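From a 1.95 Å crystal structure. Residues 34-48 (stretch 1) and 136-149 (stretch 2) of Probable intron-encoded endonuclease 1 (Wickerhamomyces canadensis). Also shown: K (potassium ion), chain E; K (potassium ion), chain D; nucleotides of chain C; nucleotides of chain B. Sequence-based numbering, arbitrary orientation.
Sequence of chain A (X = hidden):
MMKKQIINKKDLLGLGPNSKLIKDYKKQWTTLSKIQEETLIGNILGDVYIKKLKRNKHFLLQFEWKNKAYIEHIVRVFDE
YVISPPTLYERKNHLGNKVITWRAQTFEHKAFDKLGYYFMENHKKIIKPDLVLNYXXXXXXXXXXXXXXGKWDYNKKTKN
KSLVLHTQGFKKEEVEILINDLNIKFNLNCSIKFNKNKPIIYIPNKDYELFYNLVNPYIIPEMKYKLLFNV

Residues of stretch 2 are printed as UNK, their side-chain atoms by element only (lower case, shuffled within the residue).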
# COMPACT_ATOMS: atom_id res chain seq x y z
N LYS A 34 13.85 -6.28 -4.51
CA LYS A 34 12.85 -6.27 -5.59
C LYS A 34 11.45 -6.46 -4.96
O LYS A 34 10.56 -5.62 -5.28
CB LYS A 34 13.17 -7.36 -6.62
CG LYS A 34 12.39 -7.26 -7.94
CD LYS A 34 12.78 -8.31 -8.98
CE LYS A 34 12.20 -8.09 -10.36
NZ LYS A 34 10.76 -8.47 -10.47
N ILE A 35 11.28 -7.48 -4.09
CA ILE A 35 9.96 -7.80 -3.49
C ILE A 35 9.47 -6.60 -2.68
O ILE A 35 8.29 -6.20 -2.83
CB ILE A 35 10.00 -9.06 -2.64
CG1 ILE A 35 10.15 -10.30 -3.53
CG2 ILE A 35 8.77 -9.12 -1.75
CD1 ILE A 35 10.24 -11.61 -2.77
N GLN A 36 10.33 -6.06 -1.85
CA GLN A 36 9.94 -4.94 -0.96
C GLN A 36 9.57 -3.73 -1.80
O GLN A 36 8.61 -3.02 -1.45
CB GLN A 36 11.08 -4.62 -0.01
CG GLN A 36 11.24 -5.69 1.05
CD GLN A 36 12.55 -5.66 1.79
OE1 GLN A 36 13.57 -5.15 1.32
NE2 GLN A 36 12.51 -6.18 3.00
N GLU A 37 10.31 -3.51 -2.88
CA GLU A 37 10.17 -2.27 -3.68
C GLU A 37 8.77 -2.35 -4.30
O GLU A 37 8.05 -1.36 -4.18
CB GLU A 37 11.29 -2.14 -4.71
CG GLU A 37 11.21 -0.86 -5.51
CD GLU A 37 12.00 -0.89 -6.81
OE1 GLU A 37 13.13 -1.41 -6.79
OE2 GLU A 37 11.48 -0.40 -7.86
N GLU A 38 8.47 -3.49 -4.94
CA GLU A 38 7.22 -3.71 -5.73
C GLU A 38 6.04 -3.76 -4.77
O GLU A 38 5.02 -3.13 -5.07
CB GLU A 38 7.30 -4.95 -6.63
CG GLU A 38 8.37 -4.81 -7.70
CD GLU A 38 8.60 -6.05 -8.56
OE1 GLU A 38 7.72 -6.94 -8.60
OE2 GLU A 38 9.66 -6.10 -9.21
N THR A 39 6.18 -4.41 -3.62
CA THR A 39 5.15 -4.36 -2.57
C THR A 39 4.87 -2.88 -2.23
O THR A 39 3.70 -2.46 -2.16
CB THR A 39 5.59 -5.16 -1.32
OG1 THR A 39 5.79 -6.53 -1.67
CG2 THR A 39 4.55 -5.03 -0.24
N LEU A 40 5.92 -2.13 -1.99
CA LEU A 40 5.83 -0.80 -1.36
C LEU A 40 5.22 0.16 -2.39
O LEU A 40 4.50 1.11 -2.01
CB LEU A 40 7.23 -0.34 -0.94
CG LEU A 40 7.31 1.09 -0.41
CD1 LEU A 40 6.27 1.36 0.66
CD2 LEU A 40 8.68 1.41 0.15
N ILE A 41 5.46 -0.07 -3.66
CA ILE A 41 4.84 0.80 -4.72
C ILE A 41 3.31 0.64 -4.60
O ILE A 41 2.59 1.67 -4.66
CB ILE A 41 5.38 0.45 -6.11
CG1 ILE A 41 6.80 1.00 -6.26
CG2 ILE A 41 4.45 0.93 -7.22
CD1 ILE A 41 7.64 0.19 -7.22
N GLY A 42 2.84 -0.58 -4.44
CA GLY A 42 1.40 -0.83 -4.22
C GLY A 42 0.90 -0.13 -2.96
O GLY A 42 -0.18 0.50 -3.02
N ASN A 43 1.64 -0.25 -1.85
CA ASN A 43 1.16 0.22 -0.53
C ASN A 43 1.05 1.75 -0.54
O ASN A 43 0.21 2.29 0.21
CB ASN A 43 2.03 -0.33 0.59
CG ASN A 43 1.73 -1.78 0.92
OD1 ASN A 43 2.66 -2.57 1.05
ND2 ASN A 43 0.45 -2.14 1.05
N ILE A 44 1.91 2.44 -1.30
CA ILE A 44 1.98 3.94 -1.32
C ILE A 44 0.75 4.45 -2.07
O ILE A 44 0.09 5.41 -1.62
CB ILE A 44 3.30 4.44 -1.94
CG1 ILE A 44 4.48 3.99 -1.10
CG2 ILE A 44 3.25 5.94 -2.14
CD1 ILE A 44 5.85 4.17 -1.75
N LEU A 45 0.42 3.77 -3.15
CA LEU A 45 -0.84 4.02 -3.92
C LEU A 45 -2.01 3.75 -2.97
O LEU A 45 -2.95 4.55 -2.96
CB LEU A 45 -0.84 3.10 -5.14
CG LEU A 45 0.13 3.54 -6.25
CD1 LEU A 45 0.33 2.42 -7.27
CD2 LEU A 45 -0.38 4.83 -6.94
N GLY A 46 -1.85 2.76 -2.08
CA GLY A 46 -2.85 2.36 -1.07
C GLY A 46 -2.75 3.08 0.27
O GLY A 46 -2.92 4.32 0.30
N ASP A 47 -2.55 2.32 1.35
CA ASP A 47 -2.85 2.71 2.75
C ASP A 47 -1.61 3.24 3.51
O ASP A 47 -1.77 3.73 4.66
CB ASP A 47 -3.44 1.49 3.45
CG ASP A 47 -4.86 1.18 2.99
OD1 ASP A 47 -5.57 2.12 2.57
OD2 ASP A 47 -5.21 0.01 2.96
N VAL A 48 -0.41 3.18 2.93
CA VAL A 48 0.81 3.52 3.70
C VAL A 48 1.13 5.02 3.58
O VAL A 48 0.89 5.67 2.51
CB VAL A 48 1.97 2.62 3.26
CG1 VAL A 48 3.27 3.13 3.80
CG2 VAL A 48 1.75 1.19 3.72
N UNK A 136 5.24 -0.27 -11.68
CA UNK A 136 4.10 -1.10 -11.21
C UNK A 136 4.20 -2.51 -11.82
O UNK A 136 4.14 -2.63 -13.02
c UNK A 136 1.24 1.49 -10.74
c UNK A 136 1.64 -1.41 -11.30
c UNK A 136 2.60 0.84 -10.65
c UNK A 136 2.77 -0.42 -11.50
N UNK A 137 4.35 -3.54 -11.00
CA UNK A 137 4.22 -4.96 -11.45
C UNK A 137 2.87 -5.52 -10.91
O UNK A 137 2.14 -4.84 -10.19
c UNK A 137 5.46 -5.77 -11.02
c UNK A 137 6.76 -5.05 -11.37
o UNK A 137 5.39 -5.99 -9.61
N UNK A 138 2.54 -6.74 -11.29
CA UNK A 138 1.36 -7.45 -10.73
C UNK A 138 1.46 -7.55 -9.20
O UNK A 138 0.41 -7.35 -8.56
o UNK A 138 3.41 -8.75 -13.00
c UNK A 138 2.31 -9.05 -13.58
c UNK A 138 1.02 -8.89 -12.81
o UNK A 138 2.20 -9.46 -14.76
c UNK A 138 1.22 -8.86 -11.31
N UNK A 139 2.68 -7.73 -8.62
CA UNK A 139 2.83 -7.74 -7.15
C UNK A 139 2.34 -6.38 -6.63
O UNK A 139 1.49 -6.39 -5.70
n UNK A 139 6.68 -12.14 -4.94
c UNK A 139 6.26 -10.98 -4.45
c UNK A 139 4.26 -8.13 -6.73
c UNK A 139 4.46 -8.26 -5.22
n UNK A 139 6.36 -9.89 -5.21
c UNK A 139 5.91 -8.56 -4.81
n UNK A 139 5.72 -10.91 -3.24
N UNK A 140 2.79 -5.26 -7.22
CA UNK A 140 2.36 -3.89 -6.83
C UNK A 140 0.84 -3.79 -6.94
O UNK A 140 0.19 -3.24 -6.00
c UNK A 140 3.02 -2.75 -7.67
o UNK A 140 4.42 -2.91 -7.84
N UNK A 141 0.28 -4.26 -8.05
CA UNK A 141 -1.20 -4.19 -8.29
C UNK A 141 -1.97 -4.88 -7.16
O UNK A 141 -3.01 -4.33 -6.74
c UNK A 141 -1.86 -4.94 -12.04
c UNK A 141 -1.58 -4.89 -9.60
c UNK A 141 -1.37 -4.10 -10.88
c UNK A 141 -2.09 -2.77 -10.84
N UNK A 142 -1.46 -6.03 -6.67
CA UNK A 142 -2.14 -6.84 -5.62
C UNK A 142 -2.19 -6.05 -4.32
O UNK A 142 -3.24 -6.04 -3.66
c UNK A 142 -1.44 -8.16 -5.40
N UNK A 143 -1.08 -5.44 -3.96
CA UNK A 143 -0.99 -4.64 -2.71
C UNK A 143 -1.88 -3.40 -2.83
O UNK A 143 -2.58 -3.09 -1.87
c UNK A 143 1.40 -7.22 0.15
c UNK A 143 2.25 -7.82 -2.00
c UNK A 143 1.76 -6.62 -2.53
c UNK A 143 0.49 -4.44 -2.33
o UNK A 143 2.57 -9.30 -0.17
c UNK A 143 0.90 -6.03 -0.39
c UNK A 143 1.09 -5.69 -1.73
c UNK A 143 2.06 -8.12 -0.66
N UNK A 144 -1.86 -2.71 -3.97
CA UNK A 144 -2.74 -1.55 -4.23
C UNK A 144 -4.17 -2.01 -4.03
O UNK A 144 -4.94 -1.34 -3.34
c UNK A 144 -3.93 1.94 -7.25
n UNK A 144 -4.26 2.15 -5.93
c UNK A 144 -3.68 2.24 -9.59
c UNK A 144 -2.53 -1.08 -5.64
c UNK A 144 -3.24 0.17 -6.01
c UNK A 144 -3.26 0.72 -7.33
c UNK A 144 -3.82 1.09 -5.19
c UNK A 144 -4.14 2.74 -8.38
c UNK A 144 -2.80 0.25 -8.57
c UNK A 144 -3.03 1.01 -9.69
N UNK A 145 -4.50 -3.16 -4.58
CA UNK A 145 -5.88 -3.70 -4.50
C UNK A 145 -6.24 -4.11 -3.05
O UNK A 145 -7.35 -3.80 -2.58
c UNK A 145 -9.30 -6.71 -4.83
c UNK A 145 -7.53 -5.27 -5.58
c UNK A 145 -7.95 -6.37 -4.86
c UNK A 145 -9.82 -4.85 -6.20
c UNK A 145 -10.23 -5.95 -5.50
c UNK A 145 -8.47 -4.51 -6.26
c UNK A 145 -6.08 -4.82 -5.53
N UNK A 146 -5.36 -4.76 -2.29
CA UNK A 146 -5.72 -5.17 -0.90
C UNK A 146 -5.93 -3.89 -0.07
O UNK A 146 -6.85 -3.83 0.76
c UNK A 146 -4.66 -6.08 -0.27
s UNK A 146 -3.45 -8.67 -0.25
c UNK A 146 -1.83 -8.28 -0.92
c UNK A 146 -4.52 -7.41 -1.02
N UNK A 147 -5.18 -2.85 -0.37
CA UNK A 147 -5.26 -1.56 0.34
C UNK A 147 -6.56 -0.86 -0.06
O UNK A 147 -7.48 -0.74 0.81
o UNK A 147 -1.73 -0.52 0.73
c UNK A 147 -4.01 -0.73 0.07
c UNK A 147 -2.77 -1.21 0.82
o UNK A 147 -2.86 -2.25 1.52
N UNK A 148 -6.68 -0.48 -1.34
CA UNK A 148 -7.67 0.52 -1.83
C UNK A 148 -8.72 -0.11 -2.76
O UNK A 148 -9.54 0.63 -3.35
c UNK A 148 -6.55 2.73 -1.46
o UNK A 148 -6.41 3.91 -1.83
c UNK A 148 -6.88 1.67 -2.48
o UNK A 148 -6.44 2.38 -0.28
N UNK A 149 -8.69 -1.43 -2.88
CA UNK A 149 -9.52 -2.20 -3.81
C UNK A 149 -10.93 -2.32 -3.26
O UNK A 149 -11.11 -2.13 -2.06
K K E . -4.79 5.90 -0.73
K K D . -8.10 0.59 2.62
P DC C 17 -9.46 3.11 0.78
OP1 DC C 17 -8.43 3.18 1.84
OP2 DC C 17 -9.08 3.53 -0.60
O5' DC C 17 -10.05 1.63 0.80
C5' DC C 17 -11.10 1.10 -0.06
C4' DC C 17 -12.28 0.65 0.78
O4' DC C 17 -13.13 1.78 1.14
C3' DC C 17 -13.20 -0.44 0.23
O3' DC C 17 -13.36 -1.43 1.27
C2' DC C 17 -14.47 0.33 -0.11
C1' DC C 17 -14.50 1.46 0.90
N1 DC C 17 -15.20 2.70 0.45
C2 DC C 17 -16.06 3.37 1.33
O2 DC C 17 -16.27 2.91 2.47
N3 DC C 17 -16.66 4.52 0.92
C4 DC C 17 -16.39 5.01 -0.29
N4 DC C 17 -17.02 6.13 -0.66
C5 DC C 17 -15.50 4.36 -1.19
C6 DC C 17 -14.91 3.23 -0.77
P DC B 15 -6.48 5.70 2.76
OP1 DC B 15 -7.54 6.68 2.46
OP2 DC B 15 -5.93 4.74 1.73
O5' DC B 15 -5.38 6.67 3.28
C5' DC B 15 -3.99 6.42 3.44
C4' DC B 15 -3.56 7.80 3.87
O4' DC B 15 -4.19 8.16 5.12
C3' DC B 15 -2.08 8.20 3.94
O3' DC B 15 -2.11 9.23 2.94
C2' DC B 15 -1.88 8.44 5.43
C1' DC B 15 -3.27 8.88 5.91
N1 DC B 15 -3.57 8.59 7.33
C2 DC B 15 -4.08 9.61 8.15
O2 DC B 15 -4.27 10.74 7.67
N3 DC B 15 -4.33 9.35 9.45
C4 DC B 15 -4.14 8.11 9.93
N4 DC B 15 -4.40 7.90 11.21
C5 DC B 15 -3.65 7.05 9.11
C6 DC B 15 -3.36 7.34 7.84
O HOH W 1 8.31 -9.40 -7.03
O HOH W 2 5.34 -9.14 -1.20
O HOH W 3 -5.28 4.50 -4.43
O HOH W 4 -10.37 -0.24 3.60
O HOH W 5 -10.35 2.69 3.83
O HOH W 6 -3.15 7.99 0.36
O HOH W 7 -7.72 6.28 -0.57
O HOH W 8 -6.23 7.35 -3.17

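Position 136 carries four carbons, forked at the first, with one arm two carbons long. That arm's end lies 3.7 Å from Leu45 CD1, and its inner carbon 3.9 Å from Ile41 CG2. A beta-branched four-carbon chain is Ile136.

Position 137 has one carbon bearing an oxygen and a carbon. The oxygen stands 2.7 Å from Glu38 OE1. This is Thr137, the N-cap of the second helix, whose OG1 donates a hydrogen bond to Glu38 OE1; Lys34 NZ holds the other carboxylate oxygen, Glu38 OE2, in a 2.9 Å salt bridge.

Position 138 shows three carbons, the third carrying two oxygens, and stays 6.4 Å or more from stretch 1: Glu138.

Position 139 has three carbons, a nitrogen, then a carbon with two further nitrogens, a guanidinium. One of the two terminal nitrogens lies 3.8 Å from Ile35 CG2, which covers one face of the group. It is Arg139, and that nitrogen is NH1. One water bridges Arg139 NE to Glu38 OE1 and another bridges Arg139 NH1 to Thr39 OG1.

Position 140 has a carbon and an oxygen, the oxygen 2.8 Å from Glu38 O. This is Ser140; its OG donates to that carbonyl, whose own helical bond from Gly42 N is weak at 3.4 Å, and accepts from Thr137 N at 3.2 Å.

Position 141, four carbons forked at the second, points away and is Leu141. Position 142, a single carbon, is Ala142, without contact.

Position 143 has one carbon, then a six-carbon ring bearing an oxygen. Thr39 CG2 sits over one face of the ring, 5° off its normal. This is Tyr143.

At 144, one carbon leads to fused five- and six-membered rings of eight carbons and one nitrogen. Leu45 CB lies over one face of the five-membered ring, 12° off its normal. The fused rings define Trp144, with CD1 3.6 Å from Leu45 CB; a water links Trp144 NE1 to Leu45 O.

Position 145 has one carbon and a plain six-carbon ring, facing away: Phe145. Position 146, two carbons, a sulfur and a carbon, unbranched, is Met146, also without contact.

Position 147 has two carbons, the second with two oxygens. One oxygen lies 2.7 Å from Asn43 ND2 and 3.0 Å from Asp47 N. This is Asp147, and both are hydrogen bonds to OD2, nearly straight at 170° and 169°.

Position 148 has the same composition. One oxygen lies 3.0 Å from Asp47 OD1, two acceptors and so not a hydrogen bond; the other lies 2.8 Å from the chain E potassium ion. It is Asp148, whose OD2 joins Gly46 O as a ligand.

Position 149 has no side-chain atoms: Gly149.

The helices run at 34° and approach to 6.9 Å because glycine permits it. Gly42 CA lies 4.1 Å from Ser140 CA, and an ideal CB on Gly42 would sit 2.3 Å from Ser140 O; one on Gly46 would be 2.2 Å from Asp147 CB. Polar bonds fasten the N-terminal end of the second helix, apolar and ring contacts line the middle, and the C-terminal ends converge on two potassium ions and DNA phosphates, as befits an endonuclease.

Stretch 2 (136-149) ITERSLAYWFMDDG
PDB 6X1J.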